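Local coordinates for delta-1-pyrroline-5-carboxylate dehydrogenase, mitochondrial (Mus musculus, PDB 4E3X), which is an NAD(+)-dependent mitochondrial aldehyde dehydrogenase that probably oxidises L-glutamate gamma-semialdehyde to L-glutamate, the second step of proline breakdown, at residues 137-140 with 141-144; 255-258 with 259-262. One frame throughout, in Å; residues are numbered along the deposited sequence.

Contact 1. Residues 137-140 with 141-144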
loop_
_atom_site.group_PDB
_atom_site.type_symbol
_atom_site.label_atom_id
_atom_site.label_comp_id
_atom_site.label_asym_id
_atom_site.label_seq_id
_atom_site.Cartn_x
_atom_site.Cartn_y
_atom_site.Cartn_z
ATOM N N GLY B 137 -25.774 15.080 15.795
ATOM C CA GLY B 137 -26.876 15.596 16.580
ATOM C C GLY B 137 -26.551 15.804 18.041
ATOM O O GLY B 137 -25.973 16.825 18.407
ATOM N N PRO B 138 -26.930 14.834 18.889
ATOM C CA PRO B 138 -26.915 15.062 20.335
ATOM C C PRO B 138 -25.532 15.269 20.940
ATOM O O PRO B 138 -25.446 15.883 22.001
ATOM C CB PRO B 138 -27.568 13.792 20.897
ATOM C CG PRO B 138 -27.356 12.747 19.831
ATOM C CD PRO B 138 -27.481 13.512 18.539
ATOM N N ARG B 139 -24.483 14.778 20.290
ATOM C CA ARG B 139 -23.136 14.874 20.856
ATOM C C ARG B 139 -22.284 15.956 20.202
ATOM O O ARG B 139 -21.115 16.115 20.552
ATOM C CB ARG B 139 -22.415 13.518 20.800
ATOM C CG ARG B 139 -23.180 12.388 21.475
ATOM C CD ARG B 139 -23.261 12.572 22.990
ATOM N NE ARG B 139 -22.197 11.863 23.699
ATOM C CZ ARG B 139 -22.262 10.582 24.052
ATOM N NH1 ARG B 139 -21.250 10.015 24.695
ATOM N NH2 ARG B 139 -23.338 9.859 23.758
ATOM N N ARG B 140 -22.863 16.694 19.259
ATOM C CA ARG B 140 -22.092 17.696 18.525
ATOM C C ARG B 140 -21.508 18.749 19.457
ATOM O O ARG B 140 -20.320 19.058 19.394
ATOM C CB ARG B 140 -22.943 18.378 17.444
ATOM C CG ARG B 140 -22.099 18.977 16.312
ATOM C CD ARG B 140 -22.915 19.944 15.456
ATOM N NE ARG B 140 -22.294 20.239 14.165
ATOM C CZ ARG B 140 -22.564 19.577 13.045
ATOM N NH1 ARG B 140 -21.971 19.919 11.907
ATOM N NH2 ARG B 140 -23.424 18.562 13.064
ATOM N N ALA B 141 -22.346 19.314 20.318
ATOM C CA ALA B 141 -21.897 20.408 21.166
ATOM C C ALA B 141 -20.782 19.938 22.104
ATOM O O ALA B 141 -19.803 20.656 22.324
ATOM C CB ALA B 141 -23.070 21.015 21.943
ATOM N N GLU B 142 -20.920 18.728 22.638
ATOM C CA GLU B 142 -19.897 18.153 23.504
ATOM C C GLU B 142 -18.535 18.044 22.822
ATOM O O GLU B 142 -17.522 18.494 23.367
ATOM C CB GLU B 142 -20.336 16.766 23.983
ATOM C CG GLU B 142 -19.272 16.055 24.812
ATOM C CD GLU B 142 -19.520 14.565 24.970
ATOM O OE1 GLU B 142 -20.654 14.106 24.719
ATOM O OE2 GLU B 142 -18.570 13.853 25.359
ATOM N N VAL B 143 -18.492 17.427 21.646
ATOM C CA VAL B 143 -17.192 17.230 20.996
ATOM C C VAL B 143 -16.588 18.553 20.524
ATOM O O VAL B 143 -15.371 18.730 20.557
ATOM C CB VAL B 143 -17.209 16.156 19.873
ATOM C CG1 VAL B 143 -17.643 14.805 20.448
ATOM C CG2 VAL B 143 -18.084 16.574 18.702
ATOM N N LEU B 144 -17.440 19.479 20.093
ATOM C CA LEU B 144 -16.952 20.808 19.744
ATOM C C LEU B 144 -16.334 21.495 20.963
ATOM O O LEU B 144 -15.220 22.015 20.894
ATOM C CB LEU B 144 -18.080 21.662 19.162
ATOM C CG LEU B 144 -18.238 21.655 17.639
ATOM C CD1 LEU B 144 -18.282 20.261 17.059
ATOM C CD2 LEU B 144 -19.488 22.433 17.265
HETATM O O HOH W 1 -25.333 18.918 20.188
HETATM O O HOH W 2 -23.545 17.466 23.226
HETATM O O HOH W 3 -18.636 11.179 24.723
#
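Arg-139 and Glu-142 illustrate how a salt bridge can span the start of a helix, here 140-151, directly after a type I turn from Gly-137 to Arg-140. Along Glu-142, CB lies 3.6 Å from the carbonyl oxygen Arg-139 O. CG stands anti to the backbone N (chi1 176°) and the chain continues extended, which carries the carboxylate alongside the arginine. At its end Glu-142 OE1 accepts from Arg-139 NE at 2.9 Å, on the syn side and somewhat out of the carboxylate plane; the N-H points only moderately straight, at 145°. The same oxygen, Glu-142 OE1, lies 3.5 Å from Arg-139 CD. Glu-142 OE2 accepts a hydrogen bond from a water that in turn accepts one from Arg-139 NH1, so a direct and a water-bridged link join guanidinium and carboxylate, whose planes are just 11° apart.

The backbone supplies two further ties: Val-143 N donates to Arg-139 O at 3.1 Å, and Leu-144 N to Arg-140 O at 3.0 Å. Two more waters connect Gly-137 O with Ala-141 N and Pro-138 O with Glu-142 N.

Both charges have second partners, Lys-146 for Glu-142 OE2 and Glu-251 of helix 239-251 for Arg-139 NH2. Arg-140 forms salt bridges through NH1 with Glu-159 and through NH2 with Glu-35, while Leu-144 packs on helices 155-180 and 45-55 and Val-143 on Ile-248 of helix 239-251.

Contact 2. Residues 255-258 with 259-262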
loop_
_atom_site.group_PDB
_atom_site.type_symbol
_atom_site.label_atom_id
_atom_site.label_comp_id
_atom_site.label_asym_id
_atom_site.label_seq_id
_atom_site.Cartn_x
_atom_site.Cartn_y
_atom_site.Cartn_z
ATOM N N PRO B 255 -17.690 -3.317 19.783
ATOM C CA PRO B 255 -17.512 -4.316 20.843
ATOM C C PRO B 255 -16.240 -4.077 21.654
ATOM O O PRO B 255 -15.338 -3.365 21.200
ATOM C CB PRO B 255 -17.397 -5.635 20.062
ATOM C CG PRO B 255 -18.053 -5.367 18.756
ATOM C CD PRO B 255 -17.715 -3.936 18.448
ATOM N N PRO B 256 -16.164 -4.662 22.856
ATOM C CA PRO B 256 -14.924 -4.544 23.631
ATOM C C PRO B 256 -13.722 -5.168 22.920
ATOM O O PRO B 256 -13.867 -6.120 22.142
ATOM C CB PRO B 256 -15.239 -5.305 24.930
ATOM C CG PRO B 256 -16.384 -6.192 24.587
ATOM C CD PRO B 256 -17.187 -5.456 23.560
ATOM N N ASN B 257 -12.548 -4.607 23.197
ATOM C CA ASN B 257 -11.266 -5.118 22.704
ATOM C C ASN B 257 -11.013 -4.914 21.218
ATOM O O ASN B 257 -10.046 -5.456 20.676
ATOM C CB ASN B 257 -11.066 -6.579 23.095
ATOM C CG ASN B 257 -11.040 -6.757 24.595
ATOM O OD1 ASN B 257 -10.197 -6.176 25.291
ATOM N ND2 ASN B 257 -11.990 -7.530 25.117
ATOM N N ILE B 258 -11.868 -4.141 20.556
ATOM C CA ILE B 258 -11.624 -3.796 19.159
ATOM C C ILE B 258 -10.748 -2.537 19.033
ATOM O O ILE B 258 -9.813 -2.496 18.226
ATOM C CB ILE B 258 -12.934 -3.646 18.372
ATOM C CG1 ILE B 258 -13.801 -4.911 18.538
ATOM C CG2 ILE B 258 -12.657 -3.331 16.892
ATOM C CD1 ILE B 258 -13.061 -6.251 18.304
ATOM N N ILE B 259 -11.041 -1.512 19.834
ATOM C CA ILE B 259 -10.132 -0.380 19.984
ATOM C C ILE B 259 -9.822 -0.249 21.468
ATOM O O ILE B 259 -10.732 -0.053 22.280
ATOM C CB ILE B 259 -10.699 0.947 19.436
ATOM C CG1 ILE B 259 -10.946 0.851 17.921
ATOM C CG2 ILE B 259 -9.723 2.084 19.733
ATOM C CD1 ILE B 259 -11.622 2.076 17.337
ATOM N N GLN B 260 -8.546 -0.402 21.821
ATOM C CA GLN B 260 -8.084 -0.200 23.184
ATOM C C GLN B 260 -7.626 1.247 23.313
ATOM O O GLN B 260 -6.859 1.740 22.482
ATOM C CB GLN B 260 -6.938 -1.164 23.508
ATOM C CG GLN B 260 -7.191 -2.614 23.081
ATOM C CD GLN B 260 -8.194 -3.360 23.955
ATOM O OE1 GLN B 260 -9.223 -2.814 24.355
ATOM N NE2 GLN B 260 -7.908 -4.637 24.221
ATOM N N PHE B 261 -8.140 1.946 24.324
ATOM C CA PHE B 261 -7.840 3.361 24.506
ATOM C C PHE B 261 -6.644 3.453 25.443
ATOM O O PHE B 261 -6.781 3.295 26.664
ATOM C CB PHE B 261 -9.065 4.087 25.081
ATOM C CG PHE B 261 -8.942 5.585 25.064
ATOM C CD1 PHE B 261 -9.237 6.298 23.912
ATOM C CD2 PHE B 261 -8.554 6.281 26.208
ATOM C CE1 PHE B 261 -9.122 7.683 23.891
ATOM C CE2 PHE B 261 -8.436 7.658 26.200
ATOM C CZ PHE B 261 -8.723 8.361 25.042
ATOM N N VAL B 262 -5.461 3.661 24.866
ATOM C CA VAL B 262 -4.223 3.533 25.617
ATOM C C VAL B 262 -3.252 4.699 25.420
ATOM O O VAL B 262 -2.215 4.562 24.764
ATOM C CB VAL B 262 -3.530 2.172 25.360
ATOM C CG1 VAL B 262 -4.297 1.067 26.066
ATOM C CG2 VAL B 262 -3.420 1.875 23.871
HETATM O O HOH W 4 -13.361 -1.482 21.639
HETATM O O HOH W 5 -12.082 -1.978 24.222
#
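Asn-257 and Gln-260 meet where a type II turn, Pro-255 to Ile-258, with Asn-257 at its third position and at positive phi, runs straight into strand 259-261. The side chain of Gln-260 bends at chi2 (-74°), folding its amide back toward the turn. There Gln-260 NE2 donates to Asn-257 OD1 at 3.0 Å with an N-H angle of 160°, meeting a lone pair in the carbonyl plane. Yet the two amide groups stand almost perpendicular, their planes 89° apart. Gln-260 OE1 also lies 3.5 Å from Asn-257 CA. Two waters, accepting from Asn-257 N and Ile-259 N, lie within bonding distance of Gln-260 OE1 and Pro-255 O respectively.

Beyond the turn, Gln-260 OE1 accepts a hydrogen bond from Gly-69 N and NE2 also donates to Ala-105 O of helix 99-118. Strand 259-261 pairs in parallel with 230-233 at the edge of the five-stranded sheet, with the Gln-260 side chain about 9 Å from that of NAD(+)-binding Lys-233. Replacing Gln-260 by a leucine would probably leave Asn-257 OD1, Gly-69 N and Ala-105 O without these mates and the asparagine amide freer to turn. A buried, neutral amide thus fastens the turn to strand 259-261 through NE2 and also serves Gly-69 and Ala-105, satisfying polar groups from three parts of the chain without introducing a charge.

In the fold
Followed from the N terminus, contact 1 comes first: residues 137-144 turn the chain from helix 121-136 into helix 140-151. The chain then runs through helix 155-180, strands 203-207 and 230-233 and helix 239-251 before contact 2, where residues 255-262 lead into strand 259-261, an outermost strand of the five-stranded parallel sheet whose strands carry or lead into NAD(+)-binding residues. The two are in series, neither nested nor crossed, and each closes only a short local turn. Their centres lie about 22 Å apart and they do not touch. Helix 239-251 is nonetheless common ground: it packs against contact 1, and its Tyr-246 OH hydrogen-bonds with Ile-259 O of contact 2.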